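Local coordinates for SPbeta prophage-derived aminoglycoside N(3')-acetyltransferase-like protein YokD (Bacillus subtilis, PDB 2NYG) that binds coenzyme A and probably transfers an acetyl group from acetyl-coenzyme A to an amino group of aminoglycoside-type substrates, and may contribute to antibiotic resistance, at residues M68-V73 against S134-G139; R199-I204 against K212-L217. All coordinates share one frame; numbering follows the deposited sequence.

Overall arrangement
Both contacts are antiparallel strand pairings, but they belong to different sheets of one chain. Interaction 1 joins neighbouring strands of the large mixed sheet, its centre about 6 Å from the centre of the chain. Interaction 2, its centre about 19 Å from the centre of the chain, lies in a separate three-stranded antiparallel sheet. The centres of the two contacts are 18 Å apart and their nearest atoms about 5 Å apart, without touching. Interaction 1 is the one near the cofactor: the side chain of Pro69 is about 5 Å from bound coenzyme A, whereas interaction 2 stands away from the annotated sites.

Interaction 1: M68-V73 against S134-G139; sequences MPSQSV and SFVAWG
Met68 and Val136 form a hydrogen-bonded pair between antiparallel neighbours of the central mixed sheet, strands 65-69 and 135-139. The evidence is reciprocal: Met68 N donates to Val136 O at 2.8 Å, and Val136 N returns the bond to Met68 O. One residue on, Pro69 and Phe135 make a non-hydrogen-bonded pair, a position at which the proline's lack of an N-H costs no bond to strand 135-139.

The side chain of Phe135 can be followed outward. CB and CG lie near Met68 O, CB at 3.6 Å. CG is anti to the carbonyl carbon (chi1 -74°), and from there CD1 comes within 3.6 Å of Pro69 CA. CE1 then meets Pro69 CB at 3.9 Å, so CD1 and CE1 together meet the proline obliquely, at CA and CB. The Phe135 side chain also touches Leu146 of helix 142-146. Pro69 also touches Met112 and is near bound coenzyme A, which places this pairing beside the cofactor pocket.

On the face carrying Met68 and Val136, CG2 of Val136 approaches Met68 CB at 3.6 Å. The thioether of Met68 then leads away, and the Met68 side chain touches Val116 and Phe119 of helix 114-119; Phe119 touches Val136 too. The other valine branch, CG1, packs against the Ser70 side chain, 3.4 Å from its OG.

Next to the Pro69-Phe135 pair, Ser70 and Ser134 continue the link. Ser70 N donates to Ser134 O with an N-H...O angle of 161°, while Ser134 presents its hydroxyl to the carbonyl of Ser70. Arg127 NH2 also bonds to Ser70 O, giving this buried oxygen two donors. Of these, Ser134 OG stands above the carbonyl plane, 61° out of it, at 2.8 Å from Ser70 O.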
loop_
_atom_site.group_PDB
_atom_site.type_symbol
_atom_site.label_atom_id
_atom_site.label_comp_id
_atom_site.label_asym_id
_atom_site.label_seq_id
_atom_site.Cartn_x
_atom_site.Cartn_y
_atom_site.Cartn_z
ATOM N N MET A 68 -5.946 8.005 -11.082
ATOM C CA MET A 68 -6.690 6.993 -10.369
ATOM C C MET A 68 -7.324 7.640 -9.171
ATOM O O MET A 68 -6.783 8.586 -8.613
ATOM C CB MET A 68 -5.779 5.866 -9.882
ATOM C CG MET A 68 -5.181 5.011 -10.962
ATOM S SD MET A 68 -4.283 3.606 -10.288
ATOM C CE MET A 68 -3.057 3.319 -11.545
ATOM N N PRO A 69 -8.490 7.136 -8.756
ATOM C CA PRO A 69 -9.183 7.681 -7.598
ATOM C C PRO A 69 -8.486 7.081 -6.392
ATOM O O PRO A 69 -8.169 5.898 -6.391
ATOM C CB PRO A 69 -10.603 7.171 -7.795
ATOM C CG PRO A 69 -10.378 5.836 -8.373
ATOM C CD PRO A 69 -9.289 6.075 -9.393
ATOM N N SER A 70 -8.218 7.888 -5.375
ATOM C CA SER A 70 -7.532 7.381 -4.189
ATOM C C SER A 70 -8.223 7.816 -2.915
ATOM O O SER A 70 -7.591 8.327 -1.993
ATOM C CB SER A 70 -6.087 7.866 -4.182
ATOM O OG SER A 70 -6.032 9.272 -4.334
ATOM N N GLN A 71 -9.530 7.584 -2.878
ATOM C CA GLN A 71 -10.403 7.927 -1.759
ATOM C C GLN A 71 -10.044 7.314 -0.408
ATOM O O GLN A 71 -9.577 6.187 -0.321
ATOM C CB GLN A 71 -11.839 7.543 -2.110
ATOM C CG GLN A 71 -12.379 8.254 -3.336
ATOM C CD GLN A 71 -13.668 7.635 -3.813
ATOM O OE1 GLN A 71 -14.339 6.943 -3.051
ATOM N NE2 GLN A 71 -14.029 7.882 -5.068
ATOM N N SER A 72 -10.293 8.083 0.642
ATOM C CA SER A 72 -10.034 7.681 2.013
ATOM C C SER A 72 -11.286 8.053 2.814
ATOM O O SER A 72 -11.244 8.819 3.792
ATOM C CB SER A 72 -8.803 8.419 2.544
ATOM O OG SER A 72 -8.898 9.814 2.300
ATOM N N VAL A 73 -12.400 7.490 2.356
ATOM C CA VAL A 73 -13.727 7.690 2.914
ATOM C C VAL A 73 -13.847 7.474 4.423
ATOM O O VAL A 73 -14.754 8.012 5.045
ATOM C CB VAL A 73 -14.723 6.774 2.179
ATOM C CG1 VAL A 73 -16.127 6.991 2.689
ATOM C CG2 VAL A 73 -14.670 7.061 0.697
ATOM N N SER A 134 -9.763 12.092 -2.911
ATOM C CA SER A 134 -8.524 12.472 -3.566
ATOM C C SER A 134 -8.291 11.594 -4.778
ATOM O O SER A 134 -8.889 10.531 -4.921
ATOM C CB SER A 134 -7.337 12.327 -2.606
ATOM O OG SER A 134 -7.410 11.108 -1.884
ATOM N N PHE A 135 -7.430 12.079 -5.663
ATOM C CA PHE A 135 -7.035 11.358 -6.855
ATOM C C PHE A 135 -5.516 11.351 -6.847
ATOM O O PHE A 135 -4.877 12.091 -6.102
ATOM C CB PHE A 135 -7.540 12.067 -8.110
ATOM C CG PHE A 135 -9.007 11.917 -8.337
ATOM C CD1 PHE A 135 -9.500 10.896 -9.144
ATOM C CD2 PHE A 135 -9.904 12.807 -7.756
ATOM C CE1 PHE A 135 -10.872 10.769 -9.375
ATOM C CE2 PHE A 135 -11.269 12.692 -7.974
ATOM C CZ PHE A 135 -11.757 11.672 -8.789
ATOM N N VAL A 136 -4.945 10.491 -7.671
ATOM C CA VAL A 136 -3.509 10.387 -7.802
ATOM C C VAL A 136 -3.261 10.362 -9.292
ATOM O O VAL A 136 -4.036 9.771 -10.045
ATOM C CB VAL A 136 -2.991 9.099 -7.184
ATOM C CG1 VAL A 136 -2.955 9.218 -5.686
ATOM C CG2 VAL A 136 -3.884 7.967 -7.579
ATOM N N ALA A 137 -2.196 11.017 -9.726
ATOM C CA ALA A 137 -1.883 11.039 -11.142
ATOM C C ALA A 137 -0.388 11.008 -11.393
ATOM O O ALA A 137 0.416 11.435 -10.564
ATOM C CB ALA A 137 -2.505 12.264 -11.801
ATOM N N TRP A 138 -0.044 10.475 -12.558
ATOM C CA TRP A 138 1.321 10.334 -13.041
ATOM C C TRP A 138 1.266 10.787 -14.492
ATOM O O TRP A 138 0.323 10.443 -15.209
ATOM C CB TRP A 138 1.735 8.858 -13.008
ATOM C CG TRP A 138 3.103 8.567 -13.573
ATOM C CD1 TRP A 138 4.260 8.438 -12.870
ATOM C CD2 TRP A 138 3.449 8.364 -14.954
ATOM N NE1 TRP A 138 5.302 8.165 -13.718
ATOM C CE2 TRP A 138 4.831 8.113 -15.002
ATOM C CE3 TRP A 138 2.722 8.371 -16.148
ATOM C CZ2 TRP A 138 5.508 7.867 -16.198
ATOM C CZ3 TRP A 138 3.397 8.122 -17.345
ATOM C CH2 TRP A 138 4.776 7.873 -17.356
ATOM N N GLY A 139 2.256 11.551 -14.934
ATOM C CA GLY A 139 2.241 11.964 -16.323
ATOM C C GLY A 139 2.276 13.443 -16.642
ATOM O O GLY A 139 2.292 14.301 -15.764
#

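Interaction 2: R199-I204 against K212-L217; sequences RGAPII and KEYKEL
Arg199 and Tyr214 run side by side at the tight end of this antiparallel pairing between strands 196-201 and 208-217. Arg199 N donates to Tyr214 O at 2.7 Å, and Tyr214 N bonds back to Arg199 O. Tyr214 CG sits between backbone N and carbonyl carbon (chi1 59°), and one ring face meets Arg199: CB of the arginine is 3.9 Å from the ring centroid, a CH-pi contact displaced toward the rim. The adjoining non-hydrogen-bonded pair is close too, Gly200 CA lying 4.1 Å from Glu213 CA. Farther out, Arg199 CD rests 3.4 Å from Glu216 CB, while the Glu216 carboxylate bonds to Leu217 N and to Tyr189.

Ala201 and Lys212 form a second hydrogen-bonded pair; beyond it the exposed Lys212 side chain marks the looser side. Ile203 CD1 meets Lys212 CB at 3.8 Å, and the extended lysine leads away. The Glu213 side chain is likewise exposed.

The guanidinium stands almost perpendicular to the tyrosine ring (89°), but the long 3.2 Å bond from Arg199 NE to Tyr214 OH is doubtful. Paired backbone bonds and the CH-pi contact imply that the arginine's aliphatic part, rather than its charge, carries the packing.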
loop_
_atom_site.group_PDB
_atom_site.type_symbol
_atom_site.label_atom_id
_atom_site.label_comp_id
_atom_site.label_asym_id
_atom_site.label_seq_id
_atom_site.Cartn_x
_atom_site.Cartn_y
_atom_site.Cartn_z
ATOM N N ARG A 199 -20.813 17.134 5.885
ATOM C CA ARG A 199 -19.791 16.150 6.201
ATOM C C ARG A 199 -18.689 16.773 7.053
ATOM O O ARG A 199 -18.573 18.000 7.164
ATOM C CB ARG A 199 -19.198 15.551 4.919
ATOM C CG ARG A 199 -20.111 14.588 4.205
ATOM C CD ARG A 199 -19.595 14.247 2.819
ATOM N NE ARG A 199 -18.435 13.364 2.836
ATOM C CZ ARG A 199 -18.477 12.075 3.165
ATOM N NH1 ARG A 199 -19.629 11.511 3.505
ATOM N NH2 ARG A 199 -17.370 11.342 3.157
ATOM N N GLY A 200 -17.891 15.915 7.671
ATOM C CA GLY A 200 -16.809 16.397 8.501
ATOM C C GLY A 200 -15.586 15.513 8.379
ATOM O O GLY A 200 -15.706 14.308 8.132
ATOM N N ALA A 201 -14.409 16.103 8.550
ATOM C CA ALA A 201 -13.181 15.338 8.451
ATOM C C ALA A 201 -11.988 16.016 9.098
ATOM O O ALA A 201 -11.954 17.233 9.246
ATOM C CB ALA A 201 -12.866 15.048 6.985
ATOM N N PRO A 202 -10.996 15.214 9.512
ATOM C CA PRO A 202 -9.766 15.695 10.141
ATOM C C PRO A 202 -8.900 16.348 9.065
ATOM O O PRO A 202 -8.682 15.780 8.003
ATOM C CB PRO A 202 -9.136 14.414 10.675
ATOM C CG PRO A 202 -10.318 13.561 10.962
ATOM C CD PRO A 202 -11.154 13.770 9.739
ATOM N N ILE A 203 -8.420 17.551 9.325
ATOM C CA ILE A 203 -7.582 18.232 8.353
ATOM C C ILE A 203 -6.520 19.028 9.090
ATOM O O ILE A 203 -6.578 19.173 10.306
ATOM C CB ILE A 203 -8.406 19.191 7.505
ATOM C CG1 ILE A 203 -9.591 18.457 6.901
ATOM C CG2 ILE A 203 -7.560 19.753 6.395
ATOM C CD1 ILE A 203 -10.562 19.389 6.231
ATOM N N ILE A 204 -5.538 19.535 8.360
ATOM C CA ILE A 204 -4.493 20.326 8.983
ATOM C C ILE A 204 -4.558 21.742 8.433
ATOM O O ILE A 204 -4.399 21.963 7.229
ATOM C CB ILE A 204 -3.104 19.739 8.703
ATOM C CG1 ILE A 204 -3.049 18.285 9.163
ATOM C CG2 ILE A 204 -2.051 20.544 9.433
ATOM C CD1 ILE A 204 -1.754 17.590 8.802
ATOM N N LYS A 212 -12.891 19.739 10.540
ATOM C CA LYS A 212 -13.677 20.678 9.757
ATOM C C LYS A 212 -14.929 20.096 9.135
ATOM O O LYS A 212 -14.972 18.921 8.781
ATOM C CB LYS A 212 -12.806 21.276 8.650
ATOM C CG LYS A 212 -13.519 22.315 7.840
ATOM C CD LYS A 212 -12.638 22.866 6.754
ATOM C CE LYS A 212 -13.428 23.793 5.827
ATOM N NZ LYS A 212 -12.610 24.297 4.671
ATOM N N GLU A 213 -15.955 20.933 9.015
ATOM C CA GLU A 213 -17.210 20.508 8.415
ATOM C C GLU A 213 -17.405 21.201 7.078
ATOM O O GLU A 213 -17.155 22.397 6.933
ATOM C CB GLU A 213 -18.383 20.832 9.326
ATOM C CG GLU A 213 -18.491 19.920 10.518
ATOM C CD GLU A 213 -19.777 20.148 11.283
ATOM O OE1 GLU A 213 -20.385 21.237 11.115
ATOM O OE2 GLU A 213 -20.167 19.246 12.057
ATOM N N TYR A 214 -17.846 20.434 6.094
ATOM C CA TYR A 214 -18.071 20.964 4.765
ATOM C C TYR A 214 -19.350 20.356 4.191
ATOM O O TYR A 214 -19.869 19.346 4.704
ATOM C CB TYR A 214 -16.862 20.647 3.871
ATOM C CG TYR A 214 -16.559 19.169 3.723
ATOM C CD1 TYR A 214 -16.724 18.526 2.496
ATOM C CD2 TYR A 214 -16.130 18.410 4.812
ATOM C CE1 TYR A 214 -16.472 17.170 2.352
ATOM C CE2 TYR A 214 -15.876 17.048 4.681
ATOM C CZ TYR A 214 -16.050 16.435 3.445
ATOM O OH TYR A 214 -15.806 15.092 3.294
ATOM N N LYS A 215 -19.863 20.980 3.136
ATOM C CA LYS A 215 -21.078 20.502 2.501
ATOM C C LYS A 215 -20.718 19.613 1.323
ATOM O O LYS A 215 -19.683 19.806 0.685
ATOM C CB LYS A 215 -21.939 21.687 2.058
ATOM C CG LYS A 215 -22.458 22.523 3.230
ATOM C CD LYS A 215 -23.356 23.670 2.777
ATOM C CE LYS A 215 -23.954 24.407 3.975
ATOM N NZ LYS A 215 -24.633 23.466 4.908
ATOM N N GLU A 216 -21.576 18.635 1.050
ATOM C CA GLU A 216 -21.349 17.686 -0.026
ATOM C C GLU A 216 -22.657 17.080 -0.519
ATOM O O GLU A 216 -23.630 17.007 0.224
ATOM C CB GLU A 216 -20.450 16.562 0.481
ATOM C CG GLU A 216 -20.021 15.602 -0.593
ATOM C CD GLU A 216 -19.125 16.278 -1.597
ATOM O OE1 GLU A 216 -17.922 16.448 -1.289
ATOM O OE2 GLU A 216 -19.630 16.658 -2.677
ATOM N N LEU A 217 -22.681 16.625 -1.762
ATOM C CA LEU A 217 -23.880 15.998 -2.298
ATOM C C LEU A 217 -24.018 14.556 -1.778
ATOM O O LEU A 217 -23.020 13.872 -1.519
ATOM C CB LEU A 217 -23.828 15.982 -3.826
ATOM C CG LEU A 217 -23.773 17.347 -4.497
ATOM C CD1 LEU A 217 -23.831 17.183 -6.002
ATOM C CD2 LEU A 217 -24.939 18.195 -3.996
#